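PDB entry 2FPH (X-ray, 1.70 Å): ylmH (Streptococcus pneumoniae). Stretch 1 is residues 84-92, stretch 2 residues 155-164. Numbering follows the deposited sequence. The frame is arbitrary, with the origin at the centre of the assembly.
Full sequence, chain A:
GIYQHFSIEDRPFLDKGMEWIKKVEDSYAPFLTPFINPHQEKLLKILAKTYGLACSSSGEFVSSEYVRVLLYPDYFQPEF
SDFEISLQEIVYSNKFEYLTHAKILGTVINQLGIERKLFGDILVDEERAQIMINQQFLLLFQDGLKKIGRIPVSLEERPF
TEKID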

ATOM      1  N   GLU A  84      -0.084  -8.572  -3.203  1.00 14.99           N
ATOM      2  CA  GLU A  84       1.387  -8.480  -3.214  1.00 14.80           C
ATOM      3  C   GLU A  84       1.874  -7.552  -2.084  1.00 15.61           C
ATOM      4  O   GLU A  84       2.687  -6.640  -2.311  1.00 17.30           O
ATOM      5  CB  GLU A  84       1.882  -8.040  -4.600  1.00 16.16           C
ATOM      6  CG  GLU A  84       1.632  -9.071  -5.694  1.00 20.28           C
ATOM      7  CD  GLU A  84       2.167  -8.731  -7.060  1.00 21.82           C
ATOM      8  OE1 GLU A  84       2.988  -7.817  -7.225  1.00 21.41           O
ATOM      9  OE2 GLU A  84       1.718  -9.390  -8.032  1.00 27.94           O
ATOM     10  N   ILE A  85       1.340  -7.768  -0.879  1.00 15.69           N
ATOM     11  CA  ILE A  85       1.725  -6.992   0.314  1.00 15.53           C
ATOM     12  C   ILE A  85       2.437  -7.891   1.291  1.00 17.57           C
ATOM     13  O   ILE A  85       1.951  -8.996   1.578  1.00 18.22           O
ATOM     14  CB  ILE A  85       0.483  -6.326   0.993  1.00 14.57           C
ATOM     15  CG1 ILE A  85      -0.169  -5.301   0.036  1.00 16.95           C
ATOM     16  CG2 ILE A  85       0.910  -5.532   2.237  1.00 17.82           C
ATOM     17  CD1 ILE A  85      -1.553  -4.879   0.472  1.00 18.31           C
ATOM     18  N   SER A  86       3.586  -7.419   1.798  1.00 17.57           N
ATOM     19  CA  SER A  86       4.395  -8.147   2.789  1.00 18.72           C
ATOM     20  C   SER A  86       4.322  -7.350   4.103  1.00 17.98           C
ATOM     21  O   SER A  86       4.303  -6.108   4.074  1.00 18.25           O
ATOM     22  CB  SER A  86       5.833  -8.184   2.295  1.00 19.28           C
ATOM     23  OG  SER A  86       6.706  -8.979   3.075  1.00 23.21           O
ATOM     24  N   LEU A  87       4.241  -8.018   5.248  1.00 17.44           N
ATOM     25  CA  LEU A  87       4.394  -7.310   6.504  1.00 17.86           C
ATOM     26  C   LEU A  87       5.837  -7.517   6.927  1.00 19.31           C
ATOM     27  O   LEU A  87       6.278  -8.665   7.032  1.00 19.37           O
ATOM     28  CB  LEU A  87       3.465  -7.827   7.597  1.00 18.97           C
ATOM     29  CG  LEU A  87       3.399  -7.207   8.993  1.00 19.45           C
ATOM     30  CD1 LEU A  87       2.948  -5.798   9.068  1.00 19.72           C
ATOM     31  CD2 LEU A  87       2.524  -8.075   9.925  1.00 21.10           C
ATOM     32  N   GLN A  88       6.541  -6.434   7.247  1.00 19.04           N
ATOM     33  CA  GLN A  88       7.907  -6.529   7.751  1.00 19.32           C
ATOM     34  C   GLN A  88       7.970  -5.984   9.160  1.00 20.58           C
ATOM     35  O   GLN A  88       7.598  -4.840   9.410  1.00 19.57           O
ATOM     36  CB  GLN A  88       8.891  -5.735   6.851  1.00 18.40           C
ATOM     37  CG  GLN A  88       8.980  -6.278   5.430  1.00 19.58           C
ATOM     38  CD  GLN A  88       9.630  -7.638   5.366  1.00 19.94           C
ATOM     39  OE1 GLN A  88      10.774  -7.823   5.823  1.00 24.74           O
ATOM     40  NE2 GLN A  88       8.924  -8.606   4.768  1.00 24.41           N
ATOM     41  N   GLU A  89       8.459  -6.829  10.072  1.00 21.10           N
ATOM     42  CA  GLU A  89       8.845  -6.367  11.397  1.00 21.98           C
ATOM     43  C   GLU A  89      10.173  -5.655  11.328  1.00 21.54           C
ATOM     44  O   GLU A  89      11.125  -6.143  10.706  1.00 20.45           O
ATOM     45  CB  GLU A  89       9.025  -7.529  12.359  1.00 22.78           C
ATOM     46  CG  GLU A  89       9.193  -7.041  13.782  1.00 27.05           C
ATOM     47  CD  GLU A  89       7.918  -7.060  14.592  1.00 31.55           C
ATOM     48  OE1 GLU A  89       6.968  -7.794  14.231  1.00 32.51           O
ATOM     49  OE2 GLU A  89       7.904  -6.347  15.621  1.00 36.28           O
ATOM     50  N   ILE A  90      10.235  -4.507  11.989  1.00 22.22           N
ATOM     51  CA  ILE A  90      11.464  -3.703  12.049  1.00 22.30           C
ATOM     52  C   ILE A  90      12.086  -4.123  13.362  1.00 23.61           C
ATOM     53  O   ILE A  90      11.734  -3.570  14.405  1.00 22.32           O
ATOM     54  CB  ILE A  90      11.179  -2.192  11.998  1.00 22.95           C
ATOM     55  CG1 ILE A  90      10.483  -1.811  10.676  1.00 23.02           C
ATOM     56  CG2 ILE A  90      12.479  -1.397  12.058  1.00 22.04           C
ATOM     57  CD1 ILE A  90      10.004  -0.374  10.547  1.00 24.24           C
ATOM     58  N   VAL A  91      12.935  -5.155  13.291  1.00 24.68           N
ATOM     59  CA  VAL A  91      13.577  -5.756  14.456  1.00 25.71           C
ATOM     60  C   VAL A  91      14.721  -4.847  14.966  1.00 28.54           C
ATOM     61  O   VAL A  91      15.728  -4.625  14.296  1.00 25.67           O
ATOM     62  CB  VAL A  91      14.072  -7.232  14.212  1.00 25.51           C
ATOM     63  CG1 VAL A  91      14.644  -7.821  15.468  1.00 26.91           C
ATOM     64  CG2 VAL A  91      12.884  -8.132  13.731  1.00 26.35           C
ATOM     65  N   TYR A  92      14.497  -4.434  16.208  1.00 31.64           N
ATOM     66  CA  TYR A  92      15.060  -3.329  16.928  1.00 35.89           C
ATOM     67  C   TYR A  92      14.479  -1.920  16.744  1.00 37.90           C
ATOM     68  O   TYR A  92      15.189  -1.001  16.341  1.00 39.79           O
ATOM     69  CB  TYR A  92      16.544  -3.328  16.927  1.00 36.30           C
ATOM     70  CG  TYR A  92      16.997  -3.259  18.366  1.00 38.36           C
ATOM     71  CD1 TYR A  92      16.873  -4.352  19.178  1.00 41.23           C
ATOM     72  CD2 TYR A  92      17.484  -2.072  18.914  1.00 42.93           C
ATOM     73  CE1 TYR A  92      17.251  -4.317  20.473  1.00 41.44           C
ATOM     74  CE2 TYR A  92      17.905  -2.025  20.239  1.00 42.67           C
ATOM     75  CZ  TYR A  92      17.776  -3.155  21.002  1.00 42.44           C
ATOM     76  OH  TYR A  92      18.172  -3.142  22.285  1.00 42.46           O
TER
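Stretch 2, residues 155-164: LEERPFTEKI

Stretch 2 lies alongside stretch 1 as an antiparallel neighbour in a β-sheet, then leaves the sheet and folds back over Leu 87. At the apolar centre, Leu 87 points toward stretch 2 and meets the ring of Phe 160: its CB lies over one face, 3.9 Å from the centroid of the Phe 160 ring and 15° off the ring normal, a CH-π contact. The CA-to-CB bond of Phe 160 points sideways (chi1 m, -78°), but the end of the ring comes nearer, so that CZ of Phe 160 also reaches CG2 of Ile 85 at 3.6 Å. The other end of Leu 87 (chi1 t, chi2 p) is enclosed by the turn that follows the strand: its CD2 is 3.4 Å from O of Pro 159, 3.6 Å from CG of Lys 163 and 3.9 Å from CB of Arg 158. The short 3-10 segment 160-161 makes this turn, and the backbone hydrogen bond from N of Glu 162 to O of Pro 159 (2.8 Å) closes it. A second apolar contact lies further along the strand, where CG1 of Ile 90 packs on CD2 of Leu 155 at 3.4 Å.

Strand 85-91 is extended, as is stretch 2 from Leu 155 to Glu 157; the strand axes approach to 4.3 Å, with 140° between their N-to-C directions. Gln 88 pairs with Glu 157 and Ile 90 with Leu 155 (CA to CA 4.8 Å in each pair), their side chains on one face; between them, Glu 89 pairs with Glu 156 (CA to CA 5.2 Å), with side chains on the opposite face. This central pair is hydrogen-bonded both ways, N of Glu 89 to O of Glu 156 at 2.7 Å and N of Glu 156 to O of Glu 89 at 3.0 Å. N of Arg 158 continues the ladder, donating to O of Leu 87 at 3.0 Å.

Polar side chains finish the contact. On the face of Gln 88, OG of Ser 86 donates to OE2 of Glu 157 at 2.9 Å and accepts from NE2 of Gln 88 at 2.8 Å, a short relay from strand to strand. On the face of Glu 89, CB of that residue lies over one face of the Arg 158 guanidinium, while its OE1 forms a salt bridge with NH1 of Arg 158 at 3.4 Å. Toward the C-terminal end of the strand, CG2 of Val 91 rests against CD of Glu 156 at 3.7 Å.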

ATOM      1  N   LEU A 155      14.864  -5.932   8.961  1.00 22.01           N
ATOM      2  CA  LEU A 155      13.492  -6.249   8.571  1.00 23.35           C
ATOM      3  C   LEU A 155      13.296  -7.751   8.372  1.00 24.61           C
ATOM      4  O   LEU A 155      14.068  -8.361   7.637  1.00 24.03           O
ATOM      5  CB  LEU A 155      13.146  -5.568   7.259  1.00 23.65           C
ATOM      6  CG  LEU A 155      12.754  -4.104   7.231  1.00 26.68           C
ATOM      7  CD1 LEU A 155      12.344  -3.720   5.847  1.00 26.62           C
ATOM      8  CD2 LEU A 155      11.626  -3.776   8.124  1.00 31.66           C
ATOM      9  N   GLU A 156      12.262  -8.312   9.002  1.00 25.00           N
ATOM     10  CA  GLU A 156      11.860  -9.710   8.823  1.00 26.87           C
ATOM     11  C   GLU A 156      10.380  -9.842   8.501  1.00 27.38           C
ATOM     12  O   GLU A 156       9.578  -9.140   9.089  1.00 26.56           O
ATOM     13  CB  GLU A 156      12.097 -10.446  10.127  1.00 27.82           C
ATOM     14  CG  GLU A 156      13.574 -10.582  10.502  1.00 29.19           C
ATOM     15  CD  GLU A 156      13.759 -11.195  11.864  1.00 32.18           C
ATOM     16  OE1 GLU A 156      12.803 -11.792  12.410  1.00 35.61           O
ATOM     17  OE2 GLU A 156      14.859 -11.063  12.408  1.00 36.71           O
ATOM     18  N   GLU A 157      10.047 -10.785   7.614  1.00 29.01           N
ATOM     19  CA  GLU A 157       8.655 -11.202   7.306  1.00 30.87           C
ATOM     20  C   GLU A 157       7.887 -11.650   8.563  1.00 30.83           C
ATOM     21  O   GLU A 157       8.402 -12.468   9.357  1.00 30.74           O
ATOM     22  CB  GLU A 157       8.691 -12.404   6.347  1.00 31.37           C
ATOM     23  CG  GLU A 157       8.267 -12.222   4.885  1.00 37.26           C
ATOM     24  CD  GLU A 157       6.764 -12.107   4.658  1.00 40.01           C
ATOM     25  OE1 GLU A 157       5.975 -12.234   5.631  1.00 44.53           O
ATOM     26  OE2 GLU A 157       6.374 -11.855   3.489  1.00 42.08           O
ATOM     27  N   ARG A 158       6.689 -11.126   8.763  1.00 30.50           N
ATOM     28  CA  ARG A 158       5.729 -11.593   9.770  1.00 32.04           C
ATOM     29  C   ARG A 158       4.349 -11.852   9.131  1.00 32.15           C
ATOM     30  O   ARG A 158       3.932 -11.080   8.271  1.00 30.68           O
ATOM     31  CB  ARG A 158       5.480 -10.521  10.820  1.00 32.43           C
ATOM     32  CG  ARG A 158       6.657 -10.131  11.652  1.00 34.34           C
ATOM     33  CD  ARG A 158       6.992 -11.152  12.689  1.00 38.86           C
ATOM     34  NE  ARG A 158       8.389 -11.517  12.584  1.00 43.39           N
ATOM     35  CZ  ARG A 158       9.331 -11.178  13.441  1.00 43.04           C
ATOM     36  NH1 ARG A 158       9.074 -10.474  14.539  1.00 44.94           N
ATOM     37  NH2 ARG A 158      10.558 -11.572  13.193  1.00 45.36           N
ATOM     38  N   PRO A 159       3.601 -12.880   9.553  1.00 31.89           N
ATOM     39  CA  PRO A 159       2.172 -12.982   9.173  1.00 32.16           C
ATOM     40  C   PRO A 159       1.303 -11.803   9.563  1.00 31.89           C
ATOM     41  O   PRO A 159       1.538 -11.210  10.616  1.00 32.18           O
ATOM     42  CB  PRO A 159       1.672 -14.219   9.946  1.00 32.66           C
ATOM     43  CG  PRO A 159       2.880 -14.956  10.378  1.00 32.13           C
ATOM     44  CD  PRO A 159       4.068 -14.042  10.328  1.00 33.23           C
ATOM     45  N   PHE A 160       0.286 -11.484   8.762  1.00 31.48           N
ATOM     46  CA  PHE A 160      -0.617 -10.406   9.125  1.00 31.59           C
ATOM     47  C   PHE A 160      -1.424 -10.726  10.372  1.00 33.15           C
ATOM     48  O   PHE A 160      -1.942  -9.815  10.980  1.00 32.92           O
ATOM     49  CB  PHE A 160      -1.509  -9.982   7.959  1.00 32.02           C
ATOM     50  CG  PHE A 160      -0.800  -9.109   6.971  1.00 28.36           C
ATOM     51  CD1 PHE A 160      -0.088  -9.694   5.950  1.00 29.91           C
ATOM     52  CD2 PHE A 160      -0.820  -7.719   7.080  1.00 31.37           C
ATOM     53  CE1 PHE A 160       0.581  -8.931   5.026  1.00 26.56           C
ATOM     54  CE2 PHE A 160      -0.117  -6.937   6.146  1.00 25.01           C
ATOM     55  CZ  PHE A 160       0.563  -7.571   5.127  1.00 26.98           C
ATOM     56  N   THR A 161      -1.506 -12.016  10.731  1.00 35.58           N
ATOM     57  CA  THR A 161      -1.942 -12.465  12.069  1.00 37.81           C
ATOM     58  C   THR A 161      -1.240 -11.703  13.173  1.00 38.68           C
ATOM     59  O   THR A 161      -1.848 -11.374  14.190  1.00 38.73           O
ATOM     60  CB  THR A 161      -1.543 -13.944  12.356  1.00 37.71           C
ATOM     61  OG1 THR A 161      -1.703 -14.775  11.211  1.00 39.19           O
ATOM     62  CG2 THR A 161      -2.458 -14.555  13.434  1.00 40.50           C
ATOM     63  N   GLU A 162       0.069 -11.508  12.963  1.00 39.43           N
ATOM     64  CA  GLU A 162       1.015 -10.962  13.956  1.00 39.94           C
ATOM     65  C   GLU A 162       1.110  -9.450  13.888  1.00 39.48           C
ATOM     66  O   GLU A 162       2.067  -8.860  14.352  1.00 39.33           O
ATOM     67  CB  GLU A 162       2.401 -11.543  13.696  1.00 40.28           C
ATOM     68  CG  GLU A 162       2.852 -12.591  14.684  1.00 42.79           C
ATOM     69  CD  GLU A 162       4.340 -12.822  14.615  1.00 46.09           C
ATOM     70  OE1 GLU A 162       5.104 -11.834  14.728  1.00 49.61           O
ATOM     71  OE2 GLU A 162       4.748 -13.984  14.424  1.00 47.37           O
ATOM     72  N   LYS A 163       0.062  -8.830  13.369  1.00 40.23           N
ATOM     73  CA  LYS A 163       0.113  -7.474  12.858  1.00 39.75           C
ATOM     74  C   LYS A 163      -0.251  -6.497  13.971  1.00 40.75           C
ATOM     75  O   LYS A 163      -1.248  -6.677  14.668  1.00 41.10           O
ATOM     76  CB  LYS A 163      -0.878  -7.395  11.702  1.00 39.91           C
ATOM     77  CG  LYS A 163      -0.558  -6.437  10.641  1.00 38.53           C
ATOM     78  CD  LYS A 163      -1.029  -5.060  10.991  1.00 35.39           C
ATOM     79  CE  LYS A 163      -2.364  -4.718  10.339  1.00 33.07           C
ATOM     80  NZ  LYS A 163      -3.479  -4.604  11.341  1.00 32.17           N
ATOM     81  N   ILE A 164       0.556  -5.462  14.147  1.00 41.00           N
ATOM     82  CA  ILE A 164       0.333  -4.496  15.208  1.00 41.56           C
ATOM     83  C   ILE A 164      -0.909  -3.652  14.930  1.00 42.25           C
ATOM     84  O   ILE A 164      -1.153  -3.253  13.785  1.00 41.92           O
ATOM     85  CB  ILE A 164       1.550  -3.557  15.350  1.00 41.67           C
ATOM     86  CG1 ILE A 164       2.755  -4.321  15.917  1.00 41.81           C
ATOM     87  CG2 ILE A 164       1.200  -2.362  16.223  1.00 42.21           C
ATOM     88  CD1 ILE A 164       4.058  -3.542  15.814  1.00 41.90           C
TER